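Local structure of salicylaldehyde dehydrogenase NahF (Pseudomonas putida, 4JZ6) at residues A[261-266]-A[479-484]; A[154-159]-A[182-187]; A[457-462]-A[473-478]. The protein oxidises a broad range of aldehydes and probably converts salicylaldehyde to salicylate with NAD+ in the breakdown of naphthalene. One frame throughout, in Å; residues are numbered along the deposited sequence.

Contact 1: residues A[261-266]-A[479-484]; sequences LKRCLL and VIDEFT. With EDO (1,2-ethanediol), chain K.
Asp481 OD2 is gripped by both terminal nitrogens of the Arg263 guanidinium. The stronger bond comes from Arg263 NH2, 2.6 Å from Asp481 OD2 and nearly straight at 164°, with the oxygen lying almost in the guanidinium plane; NH1 adds a weak bond to the same oxygen. Both nitrogens turn to one oxygen, and the two planes stand 41° apart. Arg263 NH2 also forms a salt bridge, with a weak bond of 3.2 Å, to OE1 of Glu482, whose CA lies over one face of the guanidinium. Arg263 reaches the short helix 479-482 because its side chain runs extended from CG to NE, with CG anti to the backbone N (chi1 171°). At the edge of the same group, Arg263 NE donates to water 1, 2.7 Å away, and this water in turn donates hydrogen bonds to Cys264 O and Glu482 OE1. The remaining oxygen of Asp481, OD1, pairs with Arg153 and accepts from a bound ethanediol; the two arginines would be expected to favour an ionised carboxylate. Beside the charges, Leu265 CD1 packs 3.6 Å from Glu482 CG and 4.0 Å from CZ of Phe483, whose ring carries Glu482 CB over one face. Arg263 also packs on Tyr471 of the second subunit and lines a salicylaldehyde site together with Lys262 and Cys264. The salt-bridge network thus fastens the short helix 479-482 to the start of strand 264-267, the strand of the Rossmann-like sheet that leads to Glu267, the predicted active-site residue of this aldehyde dehydrogenase.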
loop_
_atom_site.group_PDB
_atom_site.type_symbol
_atom_site.label_atom_id
_atom_site.label_comp_id
_atom_site.label_asym_id
_atom_site.label_seq_id
_atom_site.Cartn_x
_atom_site.Cartn_y
_atom_site.Cartn_z
ATOM N N LEU A 261 8.321 -4.153 7.631
ATOM C CA LEU A 261 8.114 -3.745 6.237
ATOM C C LEU A 261 6.988 -4.509 5.536
ATOM O O LEU A 261 7.099 -4.828 4.350
ATOM C CB LEU A 261 9.412 -3.879 5.412
ATOM C CG LEU A 261 10.621 -2.948 5.597
ATOM C CD1 LEU A 261 10.209 -1.484 5.575
ATOM C CD2 LEU A 261 11.389 -3.262 6.875
ATOM N N LYS A 262 5.910 -4.803 6.254
ATOM C CA LYS A 262 4.820 -5.569 5.657
ATOM C C LYS A 262 3.692 -4.666 5.191
ATOM O O LYS A 262 3.313 -3.723 5.874
ATOM C CB LYS A 262 4.308 -6.640 6.623
ATOM C CG LYS A 262 5.425 -7.488 7.205
ATOM C CD LYS A 262 4.994 -8.911 7.437
ATOM C CE LYS A 262 6.108 -9.717 8.084
ATOM N NZ LYS A 262 5.674 -11.113 8.376
ATOM N N ARG A 263 3.169 -4.959 4.007
ATOM C CA ARG A 263 2.080 -4.185 3.434
ATOM C C ARG A 263 0.773 -4.438 4.173
ATOM O O ARG A 263 0.460 -5.574 4.547
ATOM C CB ARG A 263 1.918 -4.516 1.950
ATOM C CG ARG A 263 0.677 -3.926 1.293
ATOM C CD ARG A 263 0.742 -4.127 -0.203
ATOM N NE ARG A 263 -0.467 -3.702 -0.899
ATOM C CZ ARG A 263 -0.638 -3.847 -2.209
ATOM N NH1 ARG A 263 0.329 -4.394 -2.939
ATOM N NH2 ARG A 263 -1.760 -3.442 -2.792
ATOM N N CYS A 264 0.012 -3.368 4.379
ATOM C CA CYS A 264 -1.281 -3.453 5.039
ATOM C C CYS A 264 -2.426 -2.983 4.159
ATOM O O CYS A 264 -2.304 -2.004 3.422
ATOM C CB CYS A 264 -1.268 -2.644 6.334
ATOM S SG CYS A 264 -0.253 -3.383 7.618
ATOM N N LEU A 265 -3.536 -3.706 4.228
ATOM C CA LEU A 265 -4.800 -3.206 3.717
ATOM C C LEU A 265 -5.578 -2.724 4.937
ATOM O O LEU A 265 -5.993 -3.528 5.775
ATOM C CB LEU A 265 -5.560 -4.307 2.985
ATOM C CG LEU A 265 -6.624 -3.898 1.969
ATOM C CD1 LEU A 265 -7.070 -5.121 1.189
ATOM C CD2 LEU A 265 -7.819 -3.225 2.626
ATOM N N LEU A 266 -5.753 -1.409 5.036
ATOM C CA LEU A 266 -6.374 -0.793 6.207
ATOM C C LEU A 266 -7.766 -0.259 5.900
ATOM O O LEU A 266 -7.935 0.633 5.063
ATOM C CB LEU A 266 -5.490 0.336 6.747
ATOM C CG LEU A 266 -4.600 -0.013 7.944
ATOM C CD1 LEU A 266 -4.299 -1.516 8.019
ATOM C CD2 LEU A 266 -3.321 0.813 7.922
ATOM N N VAL A 479 -9.024 -5.214 -5.586
ATOM C CA VAL A 479 -8.676 -6.085 -4.481
ATOM C C VAL A 479 -7.591 -7.087 -4.902
ATOM O O VAL A 479 -6.861 -7.619 -4.063
ATOM C CB VAL A 479 -9.928 -6.808 -3.936
ATOM C CG1 VAL A 479 -10.427 -7.839 -4.934
ATOM C CG2 VAL A 479 -9.634 -7.462 -2.592
ATOM N N ILE A 480 -7.474 -7.328 -6.205
ATOM C CA ILE A 480 -6.529 -8.323 -6.711
ATOM C C ILE A 480 -5.081 -7.974 -6.391
ATOM O O ILE A 480 -4.311 -8.823 -5.954
ATOM C CB ILE A 480 -6.678 -8.518 -8.228
ATOM C CG1 ILE A 480 -8.064 -9.082 -8.547
ATOM C CG2 ILE A 480 -5.595 -9.450 -8.762
ATOM C CD1 ILE A 480 -8.356 -9.175 -10.027
ATOM N N ASP A 481 -4.719 -6.716 -6.598
ATOM C CA ASP A 481 -3.368 -6.268 -6.312
ATOM C C ASP A 481 -3.030 -6.421 -4.833
ATOM O O ASP A 481 -1.863 -6.524 -4.458
ATOM C CB ASP A 481 -3.195 -4.813 -6.736
ATOM C CG ASP A 481 -1.808 -4.285 -6.436
ATOM O OD1 ASP A 481 -0.887 -4.535 -7.243
ATOM O OD2 ASP A 481 -1.636 -3.628 -5.383
ATOM N N GLU A 482 -4.055 -6.433 -3.993
ATOM C CA GLU A 482 -3.844 -6.538 -2.556
ATOM C C GLU A 482 -3.312 -7.904 -2.159
ATOM O O GLU A 482 -2.594 -8.037 -1.169
ATOM C CB GLU A 482 -5.145 -6.262 -1.812
ATOM C CG GLU A 482 -5.740 -4.926 -2.137
ATOM C CD GLU A 482 -4.973 -3.795 -1.494
ATOM O OE1 GLU A 482 -4.071 -4.083 -0.674
ATOM O OE2 GLU A 482 -5.282 -2.621 -1.803
ATOM N N PHE A 483 -3.666 -8.923 -2.932
ATOM C CA PHE A 483 -3.318 -10.289 -2.568
ATOM C C PHE A 483 -2.582 -11.008 -3.687
ATOM O O PHE A 483 -2.707 -12.223 -3.840
ATOM C CB PHE A 483 -4.567 -11.066 -2.158
ATOM C CG PHE A 483 -5.368 -10.387 -1.086
ATOM C CD1 PHE A 483 -4.820 -10.165 0.169
ATOM C CD2 PHE A 483 -6.668 -9.967 -1.332
ATOM C CE1 PHE A 483 -5.553 -9.535 1.157
ATOM C CE2 PHE A 483 -7.410 -9.339 -0.346
ATOM C CZ PHE A 483 -6.851 -9.121 0.900
ATOM N N THR A 484 -1.817 -10.253 -4.467
ATOM C CA THR A 484 -0.973 -10.848 -5.491
ATOM C C THR A 484 0.416 -10.245 -5.478
ATOM O O THR A 484 0.611 -9.102 -5.050
ATOM C CB THR A 484 -1.564 -10.691 -6.914
ATOM O OG1 THR A 484 -1.750 -9.299 -7.225
ATOM C CG2 THR A 484 -2.892 -11.440 -7.032
HETATM C C1 EDO K . 3.026 -4.143 -5.190
HETATM O O1 EDO K . 3.267 -3.981 -3.781
HETATM C C2 EDO K . 2.099 -3.041 -5.699
HETATM O O2 EDO K . 1.574 -3.371 -6.993
HETATM O O HOH W 1 -2.255 -2.439 0.616
HETATM O O HOH W 2 0.467 -6.457 -5.726
#

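Contact 2: residues A[154-159]-A[182-187]; sequences QPVGPI and CGNTVV. With EDO (1,2-ethanediol), chain H.
The side-chain amide of Asn184 has the backbone N-H groups of Val156 and Gly157 in its plane, both converging on OD1, while Ile159 CD1 sits over one face, 3.9 Å from Asn184 CG. The bond from Gly157 N is 2.8 Å long and fairly straight at 163°; that from Val156 N is short, 2.5 Å, and more bent. ND2 of Asn184 donates to Phe483 O and Pro179 O. An alanine in place of Asn184 would probably leave the two neighbouring N-H groups without their shared acceptor and the segment 155-158 freer to shift. Cys182 O lies against the Pro155 ring, 3.4 Å from Pro155 CB. Farther along, Ile159 N donates to Thr185 O and Val187 N to Ile159 O, a parallel bridge that starts the pairing of strands 159-162 and 186-189. Helix 170-181 links these two strands in the beta-alpha-beta crossover of the Rossmann-like domain. A Schellman motif at Gly183 ends that helix, and a side chain there would strike Pro155 CG. Thr185 lies alongside Pro158, pointing the same way, with its OG1 bonded to Ala66 O.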
loop_
_atom_site.group_PDB
_atom_site.type_symbol
_atom_site.label_atom_id
_atom_site.label_comp_id
_atom_site.label_asym_id
_atom_site.label_seq_id
_atom_site.Cartn_x
_atom_site.Cartn_y
_atom_site.Cartn_z
ATOM N N GLN A 154 0.947 -13.419 -9.162
ATOM C CA GLN A 154 1.114 -14.706 -8.489
ATOM C C GLN A 154 0.633 -14.617 -7.047
ATOM O O GLN A 154 0.381 -13.519 -6.550
ATOM C CB GLN A 154 2.588 -15.104 -8.512
ATOM C CG GLN A 154 3.165 -15.283 -9.900
ATOM C CD GLN A 154 4.647 -15.594 -9.851
ATOM O OE1 GLN A 154 5.444 -14.776 -9.386
ATOM N NE2 GLN A 154 5.024 -16.794 -10.303
ATOM N N PRO A 155 0.491 -15.769 -6.371
ATOM C CA PRO A 155 0.066 -15.712 -4.965
ATOM C C PRO A 155 1.141 -15.090 -4.079
ATOM O O PRO A 155 2.316 -15.094 -4.451
ATOM C CB PRO A 155 -0.126 -17.186 -4.595
ATOM C CG PRO A 155 -0.355 -17.882 -5.896
ATOM C CD PRO A 155 0.490 -17.151 -6.891
ATOM N N VAL A 156 0.741 -14.587 -2.916
ATOM C CA VAL A 156 1.661 -13.931 -1.996
ATOM C C VAL A 156 2.189 -14.893 -0.935
ATOM O O VAL A 156 3.397 -15.004 -0.726
ATOM C CB VAL A 156 0.972 -12.738 -1.295
ATOM C CG1 VAL A 156 1.865 -12.156 -0.216
ATOM C CG2 VAL A 156 0.586 -11.674 -2.314
ATOM N N GLY A 157 1.275 -15.594 -0.273
ATOM C CA GLY A 157 1.621 -16.432 0.857
ATOM C C GLY A 157 0.552 -16.290 1.919
ATOM O O GLY A 157 -0.548 -15.826 1.624
ATOM N N PRO A 158 0.858 -16.700 3.158
ATOM C CA PRO A 158 -0.114 -16.558 4.246
ATOM C C PRO A 158 -0.507 -15.102 4.496
ATOM O O PRO A 158 0.363 -14.250 4.692
ATOM C CB PRO A 158 0.630 -17.132 5.454
ATOM C CG PRO A 158 1.568 -18.128 4.861
ATOM C CD PRO A 158 2.020 -17.510 3.562
ATOM N N ILE A 159 -1.811 -14.829 4.473
ATOM C CA ILE A 159 -2.327 -13.496 4.759
ATOM C C ILE A 159 -2.942 -13.454 6.158
ATOM O O ILE A 159 -3.691 -14.357 6.543
ATOM C CB ILE A 159 -3.376 -13.056 3.710
ATOM C CG1 ILE A 159 -2.719 -12.279 2.568
ATOM C CG2 ILE A 159 -4.392 -12.116 4.323
ATOM C CD1 ILE A 159 -1.571 -12.967 1.901
ATOM N N CYS A 182 -6.851 -15.655 -4.885
ATOM C CA CYS A 182 -5.536 -15.194 -5.322
ATOM C C CYS A 182 -4.441 -16.211 -4.992
ATOM O O CYS A 182 -3.252 -15.974 -5.221
ATOM C CB CYS A 182 -5.227 -13.814 -4.740
ATOM S SG CYS A 182 -6.213 -12.488 -5.505
ATOM N N GLY A 183 -4.861 -17.354 -4.463
ATOM C CA GLY A 183 -3.963 -18.472 -4.238
ATOM C C GLY A 183 -3.265 -18.410 -2.899
ATOM O O GLY A 183 -2.300 -19.135 -2.659
ATOM N N ASN A 184 -3.746 -17.538 -2.020
ATOM C CA ASN A 184 -3.146 -17.408 -0.697
ATOM C C ASN A 184 -3.875 -18.241 0.342
ATOM O O ASN A 184 -5.007 -18.679 0.116
ATOM C CB ASN A 184 -3.116 -15.947 -0.270
ATOM C CG ASN A 184 -2.464 -15.066 -1.305
ATOM O OD1 ASN A 184 -1.244 -15.044 -1.426
ATOM N ND2 ASN A 184 -3.275 -14.347 -2.070
ATOM N N THR A 185 -3.209 -18.472 1.469
ATOM C CA THR A 185 -3.839 -19.093 2.626
ATOM C C THR A 185 -3.945 -18.014 3.690
ATOM O O THR A 185 -3.229 -17.010 3.629
ATOM C CB THR A 185 -3.029 -20.287 3.152
ATOM O OG1 THR A 185 -1.839 -19.816 3.795
ATOM C CG2 THR A 185 -2.653 -21.210 2.009
ATOM N N VAL A 186 -4.842 -18.191 4.654
ATOM C CA VAL A 186 -5.096 -17.110 5.598
ATOM C C VAL A 186 -5.251 -17.530 7.062
ATOM O O VAL A 186 -5.875 -18.540 7.378
ATOM C CB VAL A 186 -6.292 -16.229 5.127
ATOM C CG1 VAL A 186 -7.165 -17.003 4.165
ATOM C CG2 VAL A 186 -7.110 -15.704 6.306
ATOM N N VAL A 187 -4.633 -16.748 7.942
ATOM C CA VAL A 187 -4.919 -16.810 9.363
ATOM C C VAL A 187 -6.004 -15.774 9.658
ATOM O O VAL A 187 -5.765 -14.564 9.587
ATOM C CB VAL A 187 -3.663 -16.532 10.207
ATOM C CG1 VAL A 187 -4.006 -16.536 11.688
ATOM C CG2 VAL A 187 -2.588 -17.562 9.906
HETATM C C1 EDO H . 5.412 -16.865 -5.347
HETATM O O1 EDO H . 4.208 -17.143 -6.073
HETATM C C2 EDO H . 6.446 -16.213 -6.264
HETATM O O2 EDO H . 6.041 -14.882 -6.608
#

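Contact 3: residues A[457-462]-A[473-478]; sequences NEAQAP and RFDGRA. With EDO (1,2-ethanediol), chain G.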
loop_
_atom_site.group_PDB
_atom_site.type_symbol
_atom_site.label_atom_id
_atom_site.label_comp_id
_atom_site.label_asym_id
_atom_site.label_seq_id
_atom_site.Cartn_x
_atom_site.Cartn_y
_atom_site.Cartn_z
ATOM N N ASN A 457 -22.466 -1.044 -0.850
ATOM C CA ASN A 457 -21.307 -1.884 -1.131
ATOM C C ASN A 457 -21.680 -2.958 -2.124
ATOM O O ASN A 457 -22.577 -3.767 -1.874
ATOM C CB ASN A 457 -20.750 -2.522 0.143
ATOM C CG ASN A 457 -19.458 -3.312 -0.094
ATOM O OD1 ASN A 457 -19.216 -4.330 0.565
ATOM N ND2 ASN A 457 -18.631 -2.851 -1.024
ATOM N N GLU A 458 -21.001 -2.958 -3.265
ATOM C CA GLU A 458 -21.195 -3.993 -4.276
ATOM C C GLU A 458 -19.831 -4.647 -4.500
ATOM O O GLU A 458 -18.802 -3.990 -4.397
ATOM C CB GLU A 458 -21.764 -3.362 -5.560
ATOM C CG GLU A 458 -23.101 -2.637 -5.345
ATOM C CD GLU A 458 -23.659 -1.984 -6.605
ATOM O OE1 GLU A 458 -23.624 -2.617 -7.680
ATOM O OE2 GLU A 458 -24.138 -0.830 -6.518
ATOM N N ALA A 459 -19.824 -5.943 -4.771
ATOM C CA ALA A 459 -18.576 -6.682 -4.859
ATOM C C ALA A 459 -17.783 -6.350 -6.128
ATOM O O ALA A 459 -16.558 -6.541 -6.170
ATOM C CB ALA A 459 -18.823 -8.173 -4.754
ATOM N N GLN A 460 -18.472 -5.852 -7.154
ATOM C CA GLN A 460 -17.807 -5.447 -8.397
ATOM C C GLN A 460 -17.095 -4.114 -8.222
ATOM O O GLN A 460 -16.284 -3.716 -9.063
ATOM C CB GLN A 460 -18.808 -5.273 -9.542
ATOM C CG GLN A 460 -19.980 -6.195 -9.521
ATOM C CD GLN A 460 -21.131 -5.672 -8.705
ATOM O OE1 GLN A 460 -21.215 -5.933 -7.502
ATOM N NE2 GLN A 460 -22.041 -4.940 -9.353
ATOM N N ALA A 461 -17.422 -3.415 -7.141
ATOM C CA ALA A 461 -16.971 -2.046 -6.962
ATOM C C ALA A 461 -16.004 -1.975 -5.803
ATOM O O ALA A 461 -16.279 -2.523 -4.742
ATOM C CB ALA A 461 -18.153 -1.139 -6.718
ATOM N N PRO A 462 -14.870 -1.287 -6.002
ATOM C CA PRO A 462 -13.832 -1.192 -4.973
ATOM C C PRO A 462 -14.392 -0.549 -3.716
ATOM O O PRO A 462 -15.134 0.434 -3.815
ATOM C CB PRO A 462 -12.786 -0.273 -5.613
ATOM C CG PRO A 462 -13.540 0.521 -6.605
ATOM C CD PRO A 462 -14.572 -0.424 -7.155
ATOM N N ARG A 473 -7.786 -1.674 -0.621
ATOM C CA ARG A 473 -9.149 -1.831 -1.105
ATOM C C ARG A 473 -9.637 -3.286 -1.165
ATOM O O ARG A 473 -8.945 -4.165 -1.680
ATOM C CB ARG A 473 -9.271 -1.171 -2.485
ATOM C CG ARG A 473 -10.537 -0.356 -2.678
ATOM C CD ARG A 473 -10.247 1.137 -2.820
ATOM N NE ARG A 473 -9.818 1.750 -1.567
ATOM C CZ ARG A 473 -9.719 3.063 -1.362
ATOM N NH1 ARG A 473 -9.312 3.520 -0.186
ATOM N NH2 ARG A 473 -10.032 3.920 -2.323
ATOM N N PHE A 474 -10.830 -3.531 -0.625
ATOM C CA PHE A 474 -11.528 -4.794 -0.857
ATOM C C PHE A 474 -12.496 -4.610 -2.028
ATOM O O PHE A 474 -12.767 -3.476 -2.437
ATOM C CB PHE A 474 -12.303 -5.240 0.388
ATOM C CG PHE A 474 -11.471 -5.962 1.410
ATOM C CD1 PHE A 474 -10.940 -7.214 1.138
ATOM C CD2 PHE A 474 -11.250 -5.403 2.663
ATOM C CE1 PHE A 474 -10.185 -7.891 2.094
ATOM C CE2 PHE A 474 -10.497 -6.069 3.615
ATOM C CZ PHE A 474 -9.962 -7.317 3.329
ATOM N N ASP A 475 -12.999 -5.723 -2.568
ATOM C CA ASP A 475 -13.973 -5.724 -3.676
ATOM C C ASP A 475 -13.449 -5.122 -4.983
ATOM O O ASP A 475 -12.385 -4.499 -5.015
ATOM C CB ASP A 475 -15.278 -5.042 -3.266
ATOM C CG ASP A 475 -15.923 -5.705 -2.083
ATOM O OD1 ASP A 475 -15.978 -6.953 -2.071
ATOM O OD2 ASP A 475 -16.363 -4.982 -1.161
ATOM N N GLY A 476 -14.204 -5.318 -6.063
ATOM C CA GLY A 476 -13.814 -4.807 -7.368
ATOM C C GLY A 476 -12.544 -5.447 -7.899
ATOM O O GLY A 476 -12.021 -6.393 -7.313
ATOM N N ARG A 477 -12.036 -4.940 -9.013
ATOM C CA ARG A 477 -10.793 -5.466 -9.549
ATOM C C ARG A 477 -9.609 -5.048 -8.675
ATOM O O ARG A 477 -8.578 -5.722 -8.650
ATOM C CB ARG A 477 -10.584 -4.999 -10.984
ATOM C CG ARG A 477 -11.629 -5.477 -11.980
ATOM C CD ARG A 477 -11.347 -4.858 -13.351
ATOM N NE ARG A 477 -12.246 -5.321 -14.408
ATOM C CZ ARG A 477 -12.300 -4.779 -15.622
ATOM N NH1 ARG A 477 -11.513 -3.750 -15.921
ATOM N NH2 ARG A 477 -13.141 -5.254 -16.534
ATOM N N ALA A 478 -9.762 -3.946 -7.948
ATOM C CA ALA A 478 -8.662 -3.392 -7.155
ATOM C C ALA A 478 -8.160 -4.321 -6.046
ATOM O O ALA A 478 -7.014 -4.224 -5.611
ATOM C CB ALA A 478 -9.058 -2.052 -6.569
HETATM C C1 EDO G . -22.327 -7.115 -2.804
HETATM O O1 EDO G . -22.639 -7.319 -4.190
HETATM C C2 EDO G . -21.509 -8.287 -2.269
HETATM O O2 EDO G . -21.101 -8.028 -0.919
HETATM O O HOH W 3 -14.016 -8.358 -6.825
HETATM O O HOH W 4 -14.055 -2.749 -10.024
#
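This is a loop-to-loop contact beside the subunit interface, joining the chain ahead of the short strand 470-471 to the chain that follows it, before helix 479-482. Its backbone tie is Gly476 N to Ala459 O, 2.7 Å and 167°, with the donor above the carbonyl plane. Ala459 lies within a type I turn, Glu458 to Ala461, and water 3 bridges its carbonyl to Gly476 O. Water 4 donates to Gln460 O and accepts from Arg477 N. Gly476 packs so closely that a side chain would collide with Pro462 N; its CA makes a C-H...O contact of 3.2 Å with Gln460 O. At one end Asn457 and Asp475 meet tip to tip. Asn457 ND2 donates to Asp475 OD2 over 3.1 Å, approaching from above the carboxylate plane, while Asp475 OD1 accepts from Tyr178 of helix 170-181. At the other end Pro462 CB rests on the aliphatic part of Arg473, 3.7 Å from its CG, and 4.2 Å from Ala478 CB. Glu458 and Gln460 bond to Thr142 and Pro141 of the second subunit. Asn457 touches a bound salicylaldehyde, and Pro462 runs directly into Tyr463, placing these paired loops at the wall of the substrate pocket.

Contacts 1 and 2 lie on the same sheet, their centres 10 Å apart, and are joined by the hydrogen bond between Asn184 and Phe483. Contact 3 is nested in the long loop closed by contact 1, with centres 14 Å apart. Here Glu482 OE2 approaches Arg473 N at 2.9 Å, and Val479 packs against Phe474. Contacts 2 and 3 stay separate, about 7 Å between nearest atoms. Contacts 1 and 3 approach bound salicylaldehyde at different sites, Arg263 lining one and the 457-462 loop lying beside the pocket of Tyr463 and Cys301; both flank the predicted catalytic Glu267, through Leu265 and Phe474. Contact 2 lies farther back, the Val156 side chain about 12 Å from a bound salicylaldehyde.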